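Local atomic coordinates of uncharacterized protein MJ0327 (Methanocaldococcus jannaschii DSM 2661, PDB entry 2QTD), a protein that is of unknown function but belongs to the dinitrogenase iron-molybdenum cofactor family, has a ribonuclease H-like fold, and may bind a related metal cluster. Residues A[2-14]-A[23-35]. Numbering follows the deposited sequence. Where two conformers were deposited one is given.
Sequences MINMKVAISMDVD and CKYFLIVRIDDNE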
loop_
_atom_site.group_PDB
_atom_site.type_symbol
_atom_site.label_atom_id
_atom_site.label_comp_id
_atom_site.label_asym_id
_atom_site.label_seq_id
_atom_site.Cartn_x
_atom_site.Cartn_y
_atom_site.Cartn_z
HETATM N N MSE A 2 -13.991 6.120 -12.870
HETATM C CA MSE A 2 -13.424 6.788 -11.660
HETATM C C MSE A 2 -13.069 5.765 -10.588
HETATM O O MSE A 2 -13.807 4.794 -10.393
HETATM C CB MSE A 2 -14.444 7.732 -11.059
HETATM C CG MSE A 2 -15.198 8.582 -12.053
HETATM SE SE MSE A 2 -16.015 9.962 -10.988
HETATM C CE MSE A 2 -14.457 11.177 -10.678
ATOM N N ILE A 3 -11.962 5.981 -9.876
ATOM C CA ILE A 3 -11.579 5.015 -8.855
ATOM C C ILE A 3 -12.228 5.324 -7.479
ATOM O O ILE A 3 -12.221 6.491 -7.015
ATOM C CB ILE A 3 -10.022 4.698 -8.831
ATOM C CG1 ILE A 3 -9.173 5.689 -8.066
ATOM C CG2 ILE A 3 -9.468 4.538 -10.267
ATOM C CD1 ILE A 3 -7.849 5.049 -7.590
ATOM N N ASN A 4 -12.829 4.269 -6.925
ATOM C CA ASN A 4 -13.332 4.194 -5.567
ATOM C C ASN A 4 -12.632 3.028 -4.829
ATOM O O ASN A 4 -13.150 1.883 -4.912
ATOM C CB ASN A 4 -14.840 3.918 -5.640
ATOM C CG ASN A 4 -15.597 4.996 -6.405
ATOM O OD1 ASN A 4 -16.097 4.773 -7.517
ATOM N ND2 ASN A 4 -15.704 6.159 -5.802
HETATM N N MSE A 5 -11.495 3.261 -4.147
HETATM C CA MSE A 5 -10.656 2.175 -3.612
HETATM C C MSE A 5 -10.007 2.512 -2.277
HETATM O O MSE A 5 -9.802 3.668 -1.966
HETATM C CB MSE A 5 -9.533 1.871 -4.610
HETATM C CG MSE A 5 -9.990 1.242 -5.932
HETATM SE SE MSE A 5 -8.411 0.956 -7.005
HETATM C CE MSE A 5 -7.878 -0.821 -6.430
ATOM N N LYS A 6 -9.633 1.474 -1.534
ATOM C CA LYS A 6 -8.836 1.600 -0.330
ATOM C C LYS A 6 -7.434 1.026 -0.666
ATOM O O LYS A 6 -7.337 -0.069 -1.200
ATOM C CB LYS A 6 -9.483 0.801 0.812
ATOM C CG LYS A 6 -8.796 0.911 2.142
ATOM C CD LYS A 6 -9.372 -0.022 3.210
ATOM C CE LYS A 6 -10.831 0.219 3.501
ATOM N NZ LYS A 6 -11.270 -0.414 4.798
ATOM N N VAL A 7 -6.396 1.810 -0.376
ATOM C CA VAL A 7 -5.018 1.440 -0.737
ATOM C C VAL A 7 -4.162 1.491 0.513
ATOM O O VAL A 7 -4.201 2.470 1.275
ATOM C CB VAL A 7 -4.424 2.369 -1.807
ATOM C CG1 VAL A 7 -3.015 1.876 -2.221
ATOM C CG2 VAL A 7 -5.400 2.517 -3.045
ATOM N N ALA A 8 -3.431 0.424 0.749
ATOM C CA ALA A 8 -2.396 0.422 1.842
ATOM C C ALA A 8 -0.971 0.716 1.314
ATOM O O ALA A 8 -0.500 0.089 0.371
ATOM C CB ALA A 8 -2.457 -0.895 2.621
ATOM N N ILE A 9 -0.306 1.665 1.944
ATOM C CA ILE A 9 1.070 2.088 1.567
ATOM C C ILE A 9 2.024 1.826 2.699
ATOM O O ILE A 9 1.804 2.291 3.839
ATOM C CB ILE A 9 1.120 3.579 1.170
ATOM C CG1 ILE A 9 -0.041 3.872 0.204
ATOM C CG2 ILE A 9 2.556 3.927 0.628
ATOM C CD1 ILE A 9 -0.161 5.237 -0.323
ATOM N N SER A 10 3.140 1.157 2.391
ATOM C CA SER A 10 4.133 0.828 3.420
ATOM C C SER A 10 4.994 2.071 3.685
ATOM O O SER A 10 5.720 2.521 2.816
ATOM C CB SER A 10 4.954 -0.330 2.900
ATOM O OG SER A 10 5.626 0.018 1.706
HETATM N N MSE A 11 4.891 2.608 4.901
HETATM C CA MSE A 11 5.497 3.904 5.254
HETATM C C MSE A 11 6.561 3.855 6.357
HETATM O O MSE A 11 6.430 3.174 7.378
HETATM C CB MSE A 11 4.415 4.911 5.685
HETATM C CG MSE A 11 3.442 5.308 4.574
HETATM SE SE MSE A 11 4.359 6.294 3.163
HETATM C CE MSE A 11 5.172 7.831 4.154
ATOM N N ASP A 12 7.640 4.611 6.141
ATOM C CA ASP A 12 8.520 5.065 7.247
ATOM C C ASP A 12 8.073 6.480 7.639
ATOM O O ASP A 12 7.220 7.071 6.986
ATOM C CB ASP A 12 9.984 5.075 6.819
ATOM C CG ASP A 12 10.593 3.681 6.736
ATOM O OD1 ASP A 12 10.025 2.687 7.245
ATOM O OD2 ASP A 12 11.683 3.594 6.183
ATOM N N VAL A 13 8.638 7.036 8.700
ATOM C CA VAL A 13 8.153 8.349 9.154
ATOM C C VAL A 13 8.364 9.435 8.104
ATOM O O VAL A 13 7.517 10.302 7.978
ATOM C CB VAL A 13 8.716 8.799 10.553
ATOM C CG1 VAL A 13 8.339 7.793 11.610
ATOM C CG2 VAL A 13 10.237 9.061 10.530
ATOM N N ASP A 14 9.437 9.319 7.313
ATOM C CA ASP A 14 9.870 10.349 6.347
ATOM C C ASP A 14 9.649 10.031 4.858
ATOM O O ASP A 14 9.821 10.910 4.019
ATOM C CB ASP A 14 11.350 10.740 6.610
ATOM C CG ASP A 14 12.312 9.525 6.744
ATOM O OD1 ASP A 14 11.844 8.365 6.848
ATOM O OD2 ASP A 14 13.546 9.740 6.800
ATOM N N CYS A 23 8.510 -1.592 7.190
ATOM C CA CYS A 23 7.890 -0.282 7.433
ATOM C C CYS A 23 7.573 -0.020 8.908
ATOM O O CYS A 23 7.466 -0.946 9.730
ATOM C CB CYS A 23 6.667 -0.057 6.561
ATOM S SG CYS A 23 5.229 -1.058 6.871
ATOM N N LYS A 24 7.517 1.256 9.246
ATOM C CA LYS A 24 7.024 1.658 10.584
ATOM C C LYS A 24 5.530 1.482 10.690
ATOM O O LYS A 24 5.009 1.012 11.715
ATOM C CB LYS A 24 7.476 3.101 10.901
ATOM C CG LYS A 24 6.982 3.675 12.241
ATOM C CD LYS A 24 7.580 2.908 13.447
ATOM C CE LYS A 24 6.896 3.252 14.798
ATOM N NZ LYS A 24 7.618 2.584 15.928
ATOM N N TYR A 25 4.812 1.851 9.623
ATOM C CA TYR A 25 3.337 1.788 9.609
ATOM C C TYR A 25 2.833 1.650 8.195
ATOM O O TYR A 25 3.589 1.920 7.250
ATOM C CB TYR A 25 2.680 3.005 10.295
ATOM C CG TYR A 25 2.831 4.325 9.553
ATOM C CD1 TYR A 25 3.984 5.058 9.669
ATOM C CD2 TYR A 25 1.818 4.859 8.774
ATOM C CE1 TYR A 25 4.146 6.292 8.998
ATOM C CE2 TYR A 25 1.980 6.089 8.098
ATOM C CZ TYR A 25 3.134 6.790 8.224
ATOM O OH TYR A 25 3.333 7.999 7.591
ATOM N N PHE A 26 1.576 1.188 8.076
ATOM C CA PHE A 26 0.784 1.151 6.855
ATOM C C PHE A 26 -0.127 2.357 6.890
ATOM O O PHE A 26 -0.825 2.619 7.906
ATOM C CB PHE A 26 -0.050 -0.118 6.754
ATOM C CG PHE A 26 0.750 -1.365 6.939
ATOM C CD1 PHE A 26 1.594 -1.792 5.923
ATOM C CD2 PHE A 26 0.643 -2.102 8.097
ATOM C CE1 PHE A 26 2.350 -2.962 6.097
ATOM C CE2 PHE A 26 1.384 -3.280 8.273
ATOM C CZ PHE A 26 2.232 -3.693 7.276
ATOM N N LEU A 27 -0.020 3.181 5.851
ATOM C CA LEU A 27 -0.968 4.258 5.599
ATOM C C LEU A 27 -2.154 3.706 4.788
ATOM O O LEU A 27 -1.978 3.255 3.638
ATOM C CB LEU A 27 -0.277 5.423 4.897
ATOM C CG LEU A 27 -1.157 6.659 4.560
ATOM C CD1 LEU A 27 -1.598 7.354 5.857
ATOM C CD2 LEU A 27 -0.365 7.628 3.731
ATOM N N ILE A 28 -3.364 3.758 5.371
ATOM C CA ILE A 28 -4.572 3.298 4.697
ATOM C C ILE A 28 -5.261 4.538 4.111
ATOM O O ILE A 28 -5.689 5.434 4.840
ATOM C CB ILE A 28 -5.505 2.497 5.630
ATOM C CG1 ILE A 28 -4.794 1.395 6.416
ATOM C CG2 ILE A 28 -6.674 1.927 4.870
ATOM C CD1 ILE A 28 -3.978 0.437 5.586
ATOM N N VAL A 29 -5.315 4.597 2.786
ATOM C CA VAL A 29 -5.935 5.730 2.108
ATOM C C VAL A 29 -7.182 5.288 1.382
ATOM O O VAL A 29 -7.193 4.293 0.661
ATOM C CB VAL A 29 -4.980 6.494 1.157
ATOM C CG1 VAL A 29 -3.837 7.145 1.921
ATOM C CG2 VAL A 29 -4.449 5.610 0.070
ATOM N N ARG A 30 -8.257 6.056 1.594
ATOM C CA ARG A 30 -9.516 5.877 0.869
ATOM C C ARG A 30 -9.515 6.908 -0.240
ATOM O O ARG A 30 -9.404 8.098 0.034
ATOM C CB ARG A 30 -10.753 6.089 1.752
ATOM C CG ARG A 30 -12.067 6.368 1.049
ATOM C CD ARG A 30 -12.499 5.261 0.162
ATOM N NE ARG A 30 -12.715 4.026 0.910
ATOM C CZ ARG A 30 -13.096 2.868 0.361
ATOM N NH1 ARG A 30 -13.343 2.776 -0.947
ATOM N NH2 ARG A 30 -13.260 1.797 1.144
ATOM N N ILE A 31 -9.660 6.437 -1.474
ATOM C CA ILE A 31 -9.683 7.279 -2.669
ATOM C C ILE A 31 -11.086 7.177 -3.211
ATOM O O ILE A 31 -11.630 6.075 -3.313
ATOM C CB ILE A 31 -8.701 6.805 -3.736
ATOM C CG1 ILE A 31 -7.244 6.992 -3.270
ATOM C CG2 ILE A 31 -9.027 7.560 -5.106
ATOM C CD1 ILE A 31 -6.199 5.976 -3.898
ATOM N N ASP A 32 -11.712 8.314 -3.501
ATOM C CA ASP A 32 -13.085 8.319 -3.939
ATOM C C ASP A 32 -13.262 9.409 -4.943
ATOM O O ASP A 32 -12.669 10.482 -4.784
ATOM C CB ASP A 32 -14.025 8.582 -2.782
ATOM C CG ASP A 32 -15.271 7.777 -2.873
ATOM O OD1 ASP A 32 -15.763 7.562 -4.010
ATOM O OD2 ASP A 32 -15.719 7.313 -1.794
ATOM N N ASP A 33 -14.026 9.101 -5.986
ATOM C CA ASP A 33 -14.145 9.950 -7.153
ATOM C C ASP A 33 -12.785 10.544 -7.517
ATOM O O ASP A 33 -12.648 11.760 -7.643
ATOM C CB ASP A 33 -15.207 11.025 -6.862
ATOM C CG ASP A 33 -16.624 10.456 -6.831
ATOM O OD1 ASP A 33 -16.970 9.630 -7.718
ATOM O OD2 ASP A 33 -17.397 10.856 -5.933
ATOM N N ASN A 34 -11.784 9.652 -7.617
ATOM C CA ASN A 34 -10.376 10.000 -7.890
ATOM C C ASN A 34 -9.683 11.001 -6.931
ATOM O O ASN A 34 -8.731 11.663 -7.327
ATOM C CB ASN A 34 -10.249 10.494 -9.356
ATOM C CG ASN A 34 -10.682 9.438 -10.372
ATOM O OD1 ASN A 34 -10.326 8.266 -10.248
ATOM N ND2 ASN A 34 -11.441 9.858 -11.392
ATOM N N GLU A 35 -10.156 11.107 -5.680
ATOM C CA GLU A 35 -9.583 12.015 -4.689
ATOM C C GLU A 35 -9.335 11.244 -3.409
ATOM O O GLU A 35 -10.176 10.434 -3.061
ATOM C CB GLU A 35 -10.558 13.143 -4.391
ATOM C CG GLU A 35 -10.004 14.186 -3.423
ATOM C CD GLU A 35 -10.778 15.460 -3.434
ATOM O OE1 GLU A 35 -11.883 15.484 -2.860
ATOM O OE2 GLU A 35 -10.270 16.435 -4.022
#
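Strands 5-11 and 25-32 run antiparallel, their directions 153° apart, and the hydrogen-bonded pairs Met5-Ile31, Val7-Val29, Ile9-Leu27 and Met11-Tyr25 alternate with non-hydrogen-bonded ones. At the last pair Lys24 joins Tyr25 in facing Met11, a classic beta bulge: Tyr25 N bonds to Met11 O, and Lys24 N reaches the same oxygen only weakly. Tyr25 suits this end because its chi1 of 69° brings the end of its flat ring nearer strand 5-11; Met11 CB lies over one face, offset to the rim near CZ, a CH-pi contact 3.6 Å from the centroid. Met11, a selenomethionine, bends at chi2 and chi3, with CG 3.7 Å from Leu27 CB. A serine in place of Tyr25 would probably remove the ring face under Met11 CB and leave the selenomethionine less firmly held, with a gap beside it. On the same face Val7 CG2 meets Ile31 CD1 at 3.7 Å; Ile3, just before the strand, extends this apolar patch, its CG1 3.5 Å from Ile31 CG2. On the opposite face, small Ala8 admits Ile28 CD1, and Lys6 lays its CG on Ile28 CG2 while NZ forms a salt bridge with Glu55 OE1. Beyond strand 25-32, in the type I' turn Asp32-Glu35, asparagine suits position 34: Asn34 OD1 accepts the Ile3 N-H at 2.8 Å, from 44° out of its side-chain amide plane, while Asn34 N bonds to Ile3 O. Helix 87-95 packs on Ile3, Val7 and Ile9; with 35-43 outside 25-32, and parallel strands 59-62 and 78-81 beyond 5-11, the pair builds the mixed five-stranded sheet (order 3-2-1-4-5) of the ribonuclease H-like fold.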